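Biofilm growth-associated repressor (Xylella fastidiosa, PDB 3PQK) represses transcription of its own operon by binding a palindromic AT-rich sequence over the -10 region of the blh promoter, as a winged-helix redox switch. Local coordinates at residues L20-E34 against L87-K100. Numbering follows the deposited sequence.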
loop_
_atom_site.group_PDB
_atom_site.type_symbol
_atom_site.label_atom_id
_atom_site.label_comp_id
_atom_site.label_asym_id
_atom_site.label_seq_id
_atom_site.Cartn_x
_atom_site.Cartn_y
_atom_site.Cartn_z
ATOM N N LEU B 20 4.478 -5.719 -1.810
ATOM C CA LEU B 20 3.471 -5.514 -2.851
ATOM C C LEU B 20 3.934 -4.573 -3.973
ATOM O O LEU B 20 3.244 -4.464 -4.982
ATOM C CB LEU B 20 2.148 -5.026 -2.239
ATOM C CG LEU B 20 1.462 -5.956 -1.242
ATOM C CD1 LEU B 20 0.321 -5.268 -0.594
ATOM C CD2 LEU B 20 0.970 -7.254 -1.913
ATOM N N SER B 21 5.092 -3.911 -3.802
ATOM C CA SER B 21 5.707 -2.970 -4.757
ATOM C C SER B 21 6.318 -3.628 -6.032
ATOM O O SER B 21 7.420 -3.243 -6.452
ATOM C CB SER B 21 6.780 -2.139 -4.052
ATOM O OG SER B 21 6.162 -1.067 -3.375
ATOM N N HIS B 22 5.603 -4.591 -6.650
ATOM C CA HIS B 22 6.030 -5.241 -7.890
ATOM C C HIS B 22 4.801 -5.359 -8.746
ATOM O O HIS B 22 3.818 -5.921 -8.282
ATOM C CB HIS B 22 6.687 -6.613 -7.642
ATOM C CG HIS B 22 7.345 -7.234 -8.845
ATOM N ND1 HIS B 22 6.677 -7.376 -10.057
ATOM C CD2 HIS B 22 8.579 -7.778 -8.966
ATOM C CE1 HIS B 22 7.536 -7.950 -10.882
ATOM N NE2 HIS B 22 8.688 -8.228 -10.269
ATOM N N PRO B 23 4.794 -4.796 -9.980
ATOM C CA PRO B 23 3.584 -4.876 -10.835
ATOM C C PRO B 23 3.001 -6.269 -11.028
ATOM O O PRO B 23 1.780 -6.420 -11.008
ATOM C CB PRO B 23 4.043 -4.247 -12.163
ATOM C CG PRO B 23 5.555 -4.304 -12.134
ATOM C CD PRO B 23 5.889 -4.082 -10.683
ATOM N N VAL B 24 3.856 -7.293 -11.168
ATOM C CA VAL B 24 3.395 -8.680 -11.356
ATOM C C VAL B 24 2.726 -9.183 -10.068
ATOM O O VAL B 24 1.631 -9.763 -10.145
ATOM C CB VAL B 24 4.500 -9.633 -11.897
ATOM C CG1 VAL B 24 3.999 -11.079 -11.987
ATOM C CG2 VAL B 24 5.030 -9.149 -13.257
ATOM N N ARG B 25 3.315 -8.871 -8.892
ATOM C CA ARG B 25 2.697 -9.223 -7.599
ATOM C C ARG B 25 1.344 -8.556 -7.451
ATOM O O ARG B 25 0.391 -9.199 -7.028
ATOM C CB ARG B 25 3.592 -8.845 -6.424
ATOM C CG ARG B 25 4.806 -9.717 -6.316
ATOM C CD ARG B 25 5.727 -9.211 -5.230
ATOM N NE ARG B 25 7.114 -9.558 -5.510
ATOM C CZ ARG B 25 8.173 -8.920 -5.022
ATOM N NH1 ARG B 25 8.018 -7.877 -4.214
ATOM N NH2 ARG B 25 9.395 -9.323 -5.336
ATOM N N LEU B 26 1.234 -7.294 -7.864
ATOM C CA LEU B 26 -0.044 -6.603 -7.811
ATOM C C LEU B 26 -1.131 -7.224 -8.704
ATOM O O LEU B 26 -2.265 -7.377 -8.256
ATOM C CB LEU B 26 0.123 -5.114 -8.100
ATOM C CG LEU B 26 0.674 -4.332 -6.923
ATOM C CD1 LEU B 26 1.091 -2.930 -7.356
ATOM C CD2 LEU B 26 -0.366 -4.236 -5.807
HETATM N N MSE B 27 -0.774 -7.584 -9.940
HETATM C CA MSE B 27 -1.723 -8.203 -10.886
HETATM C C MSE B 27 -2.193 -9.544 -10.309
HETATM O O MSE B 27 -3.387 -9.798 -10.256
HETATM C CB MSE B 27 -1.071 -8.383 -12.261
HETATM C CG MSE B 27 -0.770 -7.068 -12.969
HETATM SE SE MSE B 27 -0.025 -7.310 -14.769
HETATM C CE MSE B 27 1.748 -7.781 -14.428
ATOM N N LEU B 28 -1.265 -10.302 -9.711
ATOM C CA LEU B 28 -1.554 -11.570 -9.067
ATOM C C LEU B 28 -2.524 -11.422 -7.903
ATOM O O LEU B 28 -3.525 -12.098 -7.882
ATOM C CB LEU B 28 -0.236 -12.250 -8.630
ATOM C CG LEU B 28 0.591 -12.853 -9.769
ATOM C CD1 LEU B 28 1.977 -13.236 -9.289
ATOM C CD2 LEU B 28 -0.117 -14.074 -10.390
ATOM N N VAL B 29 -2.254 -10.531 -6.943
ATOM C CA VAL B 29 -3.145 -10.362 -5.787
ATOM C C VAL B 29 -4.520 -9.819 -6.156
ATOM O O VAL B 29 -5.531 -10.330 -5.682
ATOM C CB VAL B 29 -2.478 -9.689 -4.551
ATOM C CG1 VAL B 29 -1.272 -10.501 -4.067
ATOM C CG2 VAL B 29 -2.057 -8.251 -4.854
ATOM N N CYS B 30 -4.574 -8.855 -7.084
ATOM C CA CYS B 30 -5.880 -8.351 -7.533
ATOM C C CYS B 30 -6.693 -9.434 -8.251
ATOM O O CYS B 30 -7.892 -9.534 -8.011
ATOM C CB CYS B 30 -5.731 -7.093 -8.385
ATOM S SG CYS B 30 -5.708 -5.574 -7.414
ATOM N N THR B 31 -6.026 -10.296 -9.062
ATOM C CA THR B 31 -6.712 -11.414 -9.748
ATOM C C THR B 31 -7.298 -12.386 -8.710
ATOM O O THR B 31 -8.449 -12.822 -8.845
ATOM C CB THR B 31 -5.756 -12.132 -10.731
ATOM O OG1 THR B 31 -5.160 -11.176 -11.613
ATOM C CG2 THR B 31 -6.457 -13.222 -11.552
ATOM N N LEU B 32 -6.527 -12.658 -7.633
ATOM C CA LEU B 32 -6.924 -13.580 -6.567
ATOM C C LEU B 32 -8.025 -13.111 -5.641
ATOM O O LEU B 32 -8.592 -13.906 -4.908
ATOM C CB LEU B 32 -5.714 -14.108 -5.794
ATOM C CG LEU B 32 -4.710 -14.951 -6.590
ATOM C CD1 LEU B 32 -3.453 -15.157 -5.770
ATOM C CD2 LEU B 32 -5.298 -16.346 -6.965
ATOM N N VAL B 33 -8.355 -11.833 -5.677
ATOM C CA VAL B 33 -9.483 -11.261 -4.912
ATOM C C VAL B 33 -10.776 -11.923 -5.447
ATOM O O VAL B 33 -11.676 -12.249 -4.683
ATOM C CB VAL B 33 -9.499 -9.711 -5.088
ATOM C CG1 VAL B 33 -10.829 -9.095 -4.649
ATOM C CG2 VAL B 33 -8.334 -9.071 -4.341
ATOM N N GLU B 34 -10.813 -12.161 -6.753
ATOM C CA GLU B 34 -11.925 -12.762 -7.482
ATOM C C GLU B 34 -12.109 -14.269 -7.254
ATOM O O GLU B 34 -13.225 -14.778 -7.426
ATOM C CB GLU B 34 -11.827 -12.407 -8.959
ATOM C CG GLU B 34 -12.047 -10.910 -9.175
ATOM C CD GLU B 34 -11.622 -10.343 -10.511
ATOM O OE1 GLU B 34 -11.198 -11.122 -11.394
ATOM O OE2 GLU B 34 -11.743 -9.110 -10.684
ATOM N N LEU B 87 -5.492 -5.237 2.944
ATOM C CA LEU B 87 -4.826 -4.228 2.123
ATOM C C LEU B 87 -5.033 -4.562 0.636
ATOM O O LEU B 87 -5.351 -3.666 -0.159
ATOM C CB LEU B 87 -3.330 -4.100 2.476
ATOM C CG LEU B 87 -2.480 -3.151 1.564
ATOM C CD1 LEU B 87 -3.040 -1.724 1.550
ATOM C CD2 LEU B 87 -1.019 -3.157 1.982
ATOM N N VAL B 88 -4.894 -5.849 0.287
ATOM C CA VAL B 88 -5.091 -6.352 -1.083
ATOM C C VAL B 88 -6.517 -5.974 -1.534
ATOM O O VAL B 88 -6.682 -5.390 -2.600
ATOM C CB VAL B 88 -4.837 -7.871 -1.211
ATOM C CG1 VAL B 88 -5.194 -8.357 -2.614
ATOM C CG2 VAL B 88 -3.384 -8.226 -0.895
ATOM N N ASN B 89 -7.528 -6.262 -0.679
ATOM C CA ASN B 89 -8.922 -5.929 -0.957
ATOM C C ASN B 89 -9.133 -4.413 -1.197
ATOM O O ASN B 89 -9.917 -4.051 -2.069
ATOM C CB ASN B 89 -9.822 -6.458 0.164
ATOM C CG ASN B 89 -10.223 -7.906 -0.028
ATOM O OD1 ASN B 89 -9.987 -8.758 0.826
ATOM N ND2 ASN B 89 -10.821 -8.228 -1.163
ATOM N N ALA B 90 -8.393 -3.536 -0.471
ATOM C CA ALA B 90 -8.469 -2.079 -0.639
ATOM C C ALA B 90 -7.819 -1.644 -1.932
ATOM O O ALA B 90 -8.344 -0.759 -2.594
ATOM C CB ALA B 90 -7.806 -1.367 0.531
ATOM N N LEU B 91 -6.671 -2.242 -2.291
ATOM C CA LEU B 91 -5.984 -1.931 -3.553
ATOM C C LEU B 91 -6.884 -2.343 -4.737
ATOM O O LEU B 91 -6.921 -1.639 -5.755
ATOM C CB LEU B 91 -4.637 -2.677 -3.645
ATOM C CG LEU B 91 -3.510 -2.248 -2.693
ATOM C CD1 LEU B 91 -2.426 -3.331 -2.619
ATOM C CD2 LEU B 91 -2.883 -0.887 -3.125
ATOM N N TYR B 92 -7.629 -3.470 -4.595
ATOM C CA TYR B 92 -8.554 -3.947 -5.643
ATOM C C TYR B 92 -9.624 -2.895 -5.881
ATOM O O TYR B 92 -9.728 -2.394 -7.010
ATOM C CB TYR B 92 -9.201 -5.300 -5.281
ATOM C CG TYR B 92 -10.158 -5.826 -6.338
ATOM C CD1 TYR B 92 -9.685 -6.486 -7.472
ATOM C CD2 TYR B 92 -11.535 -5.706 -6.182
ATOM C CE1 TYR B 92 -10.556 -6.971 -8.445
ATOM C CE2 TYR B 92 -12.419 -6.201 -7.145
ATOM C CZ TYR B 92 -11.922 -6.837 -8.272
ATOM O OH TYR B 92 -12.774 -7.328 -9.229
ATOM N N THR B 93 -10.354 -2.508 -4.805
ATOM C CA THR B 93 -11.441 -1.509 -4.832
ATOM C C THR B 93 -10.982 -0.135 -5.364
ATOM O O THR B 93 -11.689 0.484 -6.162
ATOM C CB THR B 93 -12.085 -1.367 -3.434
ATOM O OG1 THR B 93 -12.522 -2.647 -2.967
ATOM C CG2 THR B 93 -13.270 -0.401 -3.428
ATOM N N ILE B 94 -9.820 0.348 -4.912
ATOM C CA ILE B 94 -9.332 1.667 -5.336
ATOM C C ILE B 94 -8.811 1.650 -6.769
ATOM O O ILE B 94 -9.109 2.571 -7.526
ATOM C CB ILE B 94 -8.265 2.229 -4.349
ATOM C CG1 ILE B 94 -8.837 2.422 -2.923
ATOM C CG2 ILE B 94 -7.662 3.540 -4.873
ATOM C CD1 ILE B 94 -7.743 2.353 -1.803
ATOM N N PHE B 95 -7.998 0.634 -7.130
ATOM C CA PHE B 95 -7.331 0.607 -8.428
ATOM C C PHE B 95 -7.787 -0.428 -9.462
ATOM O O PHE B 95 -8.176 -0.043 -10.568
ATOM C CB PHE B 95 -5.800 0.510 -8.232
ATOM C CG PHE B 95 -5.192 1.592 -7.372
ATOM C CD1 PHE B 95 -4.935 2.861 -7.895
ATOM C CD2 PHE B 95 -4.846 1.338 -6.043
ATOM C CE1 PHE B 95 -4.374 3.866 -7.106
ATOM C CE2 PHE B 95 -4.256 2.338 -5.258
ATOM C CZ PHE B 95 -4.021 3.596 -5.797
ATOM N N CYS B 96 -7.639 -1.722 -9.150
ATOM C CA CYS B 96 -7.917 -2.830 -10.065
ATOM C C CYS B 96 -9.342 -2.900 -10.559
ATOM O O CYS B 96 -9.544 -3.177 -11.745
ATOM C CB CYS B 96 -7.446 -4.154 -9.469
ATOM S SG CYS B 96 -5.765 -4.076 -8.785
ATOM N N ALA B 97 -10.318 -2.626 -9.678
ATOM C CA ALA B 97 -11.748 -2.623 -10.015
ATOM C C ALA B 97 -12.123 -1.584 -11.115
ATOM O O ALA B 97 -13.137 -1.772 -11.788
ATOM C CB ALA B 97 -12.579 -2.385 -8.764
ATOM N N GLN B 98 -11.293 -0.520 -11.308
ATOM C CA GLN B 98 -11.534 0.545 -12.296
ATOM C C GLN B 98 -11.320 0.081 -13.755
ATOM O O GLN B 98 -11.719 0.785 -14.690
ATOM C CB GLN B 98 -10.659 1.783 -11.996
ATOM N N GLU B 99 -10.632 -1.058 -13.937
ATOM C CA GLU B 99 -10.342 -1.657 -15.242
ATOM C C GLU B 99 -11.494 -2.578 -15.698
ATOM O O GLU B 99 -11.485 -3.054 -16.836
ATOM C CB GLU B 99 -8.990 -2.410 -15.202
ATOM N N LYS B 100 -12.502 -2.790 -14.819
ATOM C CA LYS B 100 -13.664 -3.623 -15.122
ATOM C C LYS B 100 -14.659 -2.913 -16.046
ATOM O O LYS B 100 -14.832 -1.689 -15.976
ATOM C CB LYS B 100 -14.377 -4.077 -13.834
ATOM C CG LYS B 100 -13.945 -5.434 -13.305
ATOM C CD LYS B 100 -15.091 -6.077 -12.523
ATOM C CE LYS B 100 -15.216 -7.570 -12.750
ATOM N NZ LYS B 100 -15.955 -7.899 -14.000
#
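The redox-switch disulfide of this ArsR-family winged-helix repressor, Cys30 to Cys96, ties helix 23-33 to the C-terminal helix 84-96. The covalent evidence is plain: Cys30 SG lies 2.0 Å from Cys96 SG, with a torsion of 70° about the S-S bond. Around this link the two helices run nearly perpendicular, at 93°, with their axes 9.2 Å apart. A wider pi-type turn at 92-96 carries both Tyr92 and Cys96.

Tyr92 packs next to the bridge. With its CG anti to the backbone N, the ring reaches the Cys30-Glu34 end of the other segment and lays one face against Val33, whose CG1 stands 3.8 Å from the ring centroid and close to the normal, a CH-pi contact. Ala97 CB covers the opposite face toward the rim, and Cys30 SG sits at the ring edge as a sulfur-aromatic neighbour. The phenol end is tethered separately: Tyr92 OH donates to Glu34 OE2 at 2.5 Å, using that oxygen's anti lone pair, while the carboxylate plane stands 89° from the ring. Face packing and hydrogen bond together should limit rotation of the ring.

Toward the start of the 87-96 segment, the contact is mainly aliphatic. Val88 points CG1 between two valines, 3.6 Å from Val29 CB and 3.7 Å from Val33 CG2, and Leu79 of strand 76-79 touches all three residues. Farther along, Leu91 CD1 meets both Leu26 CD2 and Leu20 CD1 at 3.9 Å.

The Phe95 ring makes a cation-pi contact with Lys83 of the second subunit. The crosslink thus joins the winged-helix core to a helix of the dimer interface, the arrangement of the oxidised cysteine-pair switch in this ArsR-type repressor.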